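Local coordinates for carbohydrate binding module E1 (Uncultured bacterium, PDB 5KLE), which is a carbohydrate-binding module that binds cellopentaose and probably recognises cellulose chains, at residues 22-27 / 87-92. Residues are numbered along the deposited sequence; the frame is centred on the assembly and turned at random. Where two conformers were deposited one is given.
Sequences EFSAVA and SRSFNV. With BGC (beta-D-glucopyranose), chain B.
Phe23 and Val92 meet because Phe23 CG sits between its backbone N and carbonyl carbon (chi1 65°) and Val92 CG1 takes the same kind of position on its own residue. The two side chains run alongside each other in the same direction, with Val92 CG1 3.9 Å from the centroid of the Phe23 ring, over one face in a CH-pi contact. Ala25 CB packs against Val92 CG1 at 3.7 Å and over a face of the Phe90 ring, and the Phe90 side chain also touches Tyr52 of strand 50-54. An alanine in place of Phe23 would probably leave Val92 CG1 without the ring face it packs on and open a gap there. Between the strands, Phe23 pairs with Val92 and Ala25 with Phe90, each through two backbone hydrogen bonds, joining edge strand 23-25 antiparallel to strand 90-96. On the face of Ser24 and Asn91, water bridges Ser24 OG to Ser89 OG. In the conformer described, one of two modelled for Glu22, OE1 accepts a hydrogen bond from glucose O6 (2.8 Å), while one water links OE1 to Asn91 O and another links OE2 to Asn91 ND2. In this conformer both carboxylate oxygens are tied by water to Asn91, a second-shell residue that probably helps orient Glu22 toward the sugar.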
loop_
_atom_site.group_PDB
_atom_site.type_symbol
_atom_site.label_atom_id
_atom_site.label_comp_id
_atom_site.label_asym_id
_atom_site.label_seq_id
_atom_site.Cartn_x
_atom_site.Cartn_y
_atom_site.Cartn_z
ATOM N N GLU A 22 5.770 8.088 6.647
ATOM C CA GLU A 22 4.852 8.576 5.620
ATOM C C GLU A 22 5.593 8.967 4.341
ATOM O O GLU A 22 6.748 9.435 4.364
ATOM C CB GLU A 22 4.055 9.782 6.118
ATOM C CG GLU A 22 2.932 9.452 7.080
ATOM C CD GLU A 22 1.893 10.570 7.163
ATOM O OE1 GLU A 22 0.728 10.260 7.449
ATOM O OE2 GLU A 22 2.243 11.749 6.925
ATOM N N PHE A 23 4.908 8.796 3.212
ATOM C CA PHE A 23 5.453 9.194 1.921
ATOM C C PHE A 23 4.292 9.615 1.023
ATOM O O PHE A 23 3.142 9.261 1.265
ATOM C CB PHE A 23 6.326 8.086 1.313
ATOM C CG PHE A 23 5.566 6.832 0.971
ATOM C CD1 PHE A 23 5.304 5.853 1.925
ATOM C CD2 PHE A 23 5.074 6.658 -0.322
ATOM C CE1 PHE A 23 4.597 4.685 1.566
ATOM C CE2 PHE A 23 4.372 5.523 -0.680
ATOM C CZ PHE A 23 4.118 4.542 0.255
ATOM N N SER A 24 4.600 10.405 0.007
ATOM C CA SER A 24 3.585 10.866 -0.934
ATOM C C SER A 24 3.299 9.787 -1.960
ATOM O O SER A 24 4.235 9.232 -2.557
ATOM C CB SER A 24 4.097 12.102 -1.672
ATOM O OG SER A 24 3.079 12.634 -2.500
ATOM N N ALA A 25 2.011 9.477 -2.156
ATOM C CA ALA A 25 1.582 8.357 -2.991
ATOM C C ALA A 25 0.546 8.821 -3.997
ATOM O O ALA A 25 -0.205 9.779 -3.738
ATOM C CB ALA A 25 0.966 7.271 -2.120
ATOM N N VAL A 26 0.487 8.125 -5.143
ATOM C CA VAL A 26 -0.495 8.439 -6.178
ATOM C C VAL A 26 -1.022 7.158 -6.803
ATOM O O VAL A 26 -0.353 6.116 -6.809
ATOM C CB VAL A 26 0.015 9.339 -7.341
ATOM C CG1 VAL A 26 0.282 10.774 -6.908
ATOM C CG2 VAL A 26 1.210 8.767 -7.903
ATOM N N ALA A 27 -2.239 7.244 -7.340
ATOM C CA ALA A 27 -2.804 6.124 -8.092
ATOM C C ALA A 27 -1.834 5.648 -9.170
ATOM O O ALA A 27 -1.280 6.461 -9.939
ATOM C CB ALA A 27 -4.128 6.551 -8.732
ATOM N N SER A 87 -7.942 10.054 -5.900
ATOM C CA SER A 87 -8.222 11.213 -6.749
ATOM C C SER A 87 -7.055 12.186 -6.890
ATOM O O SER A 87 -7.046 12.959 -7.865
ATOM C CB SER A 87 -9.436 12.005 -6.259
ATOM O OG SER A 87 -9.102 12.723 -5.075
ATOM N N ARG A 88 -6.091 12.172 -5.969
ATOM C CA ARG A 88 -4.992 13.138 -5.917
ATOM C C ARG A 88 -3.905 12.563 -5.015
ATOM O O ARG A 88 -4.139 11.601 -4.279
ATOM C CB ARG A 88 -5.454 14.503 -5.391
ATOM C CG ARG A 88 -6.000 14.511 -3.921
ATOM C CD ARG A 88 -6.594 15.889 -3.487
ATOM N NE ARG A 88 -7.752 16.230 -4.349
ATOM C CZ ARG A 88 -9.002 16.411 -3.947
ATOM N NH1 ARG A 88 -9.341 16.423 -2.638
ATOM N NH2 ARG A 88 -9.908 16.606 -4.893
ATOM N N SER A 89 -2.703 13.122 -5.102
ATOM C CA SER A 89 -1.633 12.603 -4.251
ATOM C C SER A 89 -1.974 12.783 -2.773
ATOM O O SER A 89 -2.659 13.736 -2.361
ATOM C CB SER A 89 -0.288 13.268 -4.579
ATOM O OG SER A 89 -0.287 14.666 -4.221
ATOM N N PHE A 90 -1.492 11.851 -1.960
ATOM C CA PHE A 90 -1.842 11.853 -0.544
ATOM C C PHE A 90 -0.674 11.274 0.238
ATOM O O PHE A 90 0.206 10.621 -0.333
ATOM C CB PHE A 90 -3.155 11.059 -0.288
ATOM C CG PHE A 90 -3.078 9.583 -0.680
ATOM C CD1 PHE A 90 -3.132 9.162 -2.021
ATOM C CD2 PHE A 90 -3.000 8.625 0.287
ATOM C CE1 PHE A 90 -3.066 7.780 -2.346
ATOM C CE2 PHE A 90 -2.941 7.264 -0.028
ATOM C CZ PHE A 90 -2.957 6.832 -1.339
ATOM N N ASN A 91 -0.627 11.524 1.554
ATOM C CA ASN A 91 0.463 10.975 2.371
ATOM C C ASN A 91 -0.027 9.709 3.068
ATOM O O ASN A 91 -1.046 9.732 3.771
ATOM C CB ASN A 91 0.932 11.973 3.430
ATOM C CG ASN A 91 1.675 13.139 2.841
ATOM O OD1 ASN A 91 2.305 13.033 1.778
ATOM N ND2 ASN A 91 1.672 14.252 3.568
ATOM N N VAL A 92 0.728 8.619 2.915
ATOM C CA VAL A 92 0.322 7.315 3.434
ATOM C C VAL A 92 1.500 6.706 4.172
ATOM O O VAL A 92 2.656 7.010 3.865
ATOM C CB VAL A 92 -0.157 6.400 2.283
ATOM C CG1 VAL A 92 1.014 5.997 1.398
ATOM C CG2 VAL A 92 -0.885 5.174 2.833
HETATM C C2 BGC B . -2.551 13.131 12.662
HETATM C C3 BGC B . -2.674 14.015 11.384
HETATM C C4 BGC B . -1.415 13.989 10.620
HETATM C C5 BGC B . -0.881 12.563 10.376
HETATM C C6 BGC B . 0.442 12.720 9.681
HETATM C C1 BGC B . -2.013 11.782 12.261
HETATM O O2 BGC B . -3.692 12.898 13.426
HETATM O O3 BGC B . -2.702 15.354 11.779
HETATM O O4 BGC B . -1.482 14.703 9.407
HETATM O O5 BGC B . -0.790 11.950 11.632
HETATM O O6 BGC B . 1.212 11.527 9.879
HETATM O O HOH W 1 -1.377 11.064 6.145
HETATM O O HOH W 2 1.263 14.317 6.353
HETATM O O HOH W 3 1.570 15.005 -2.185
#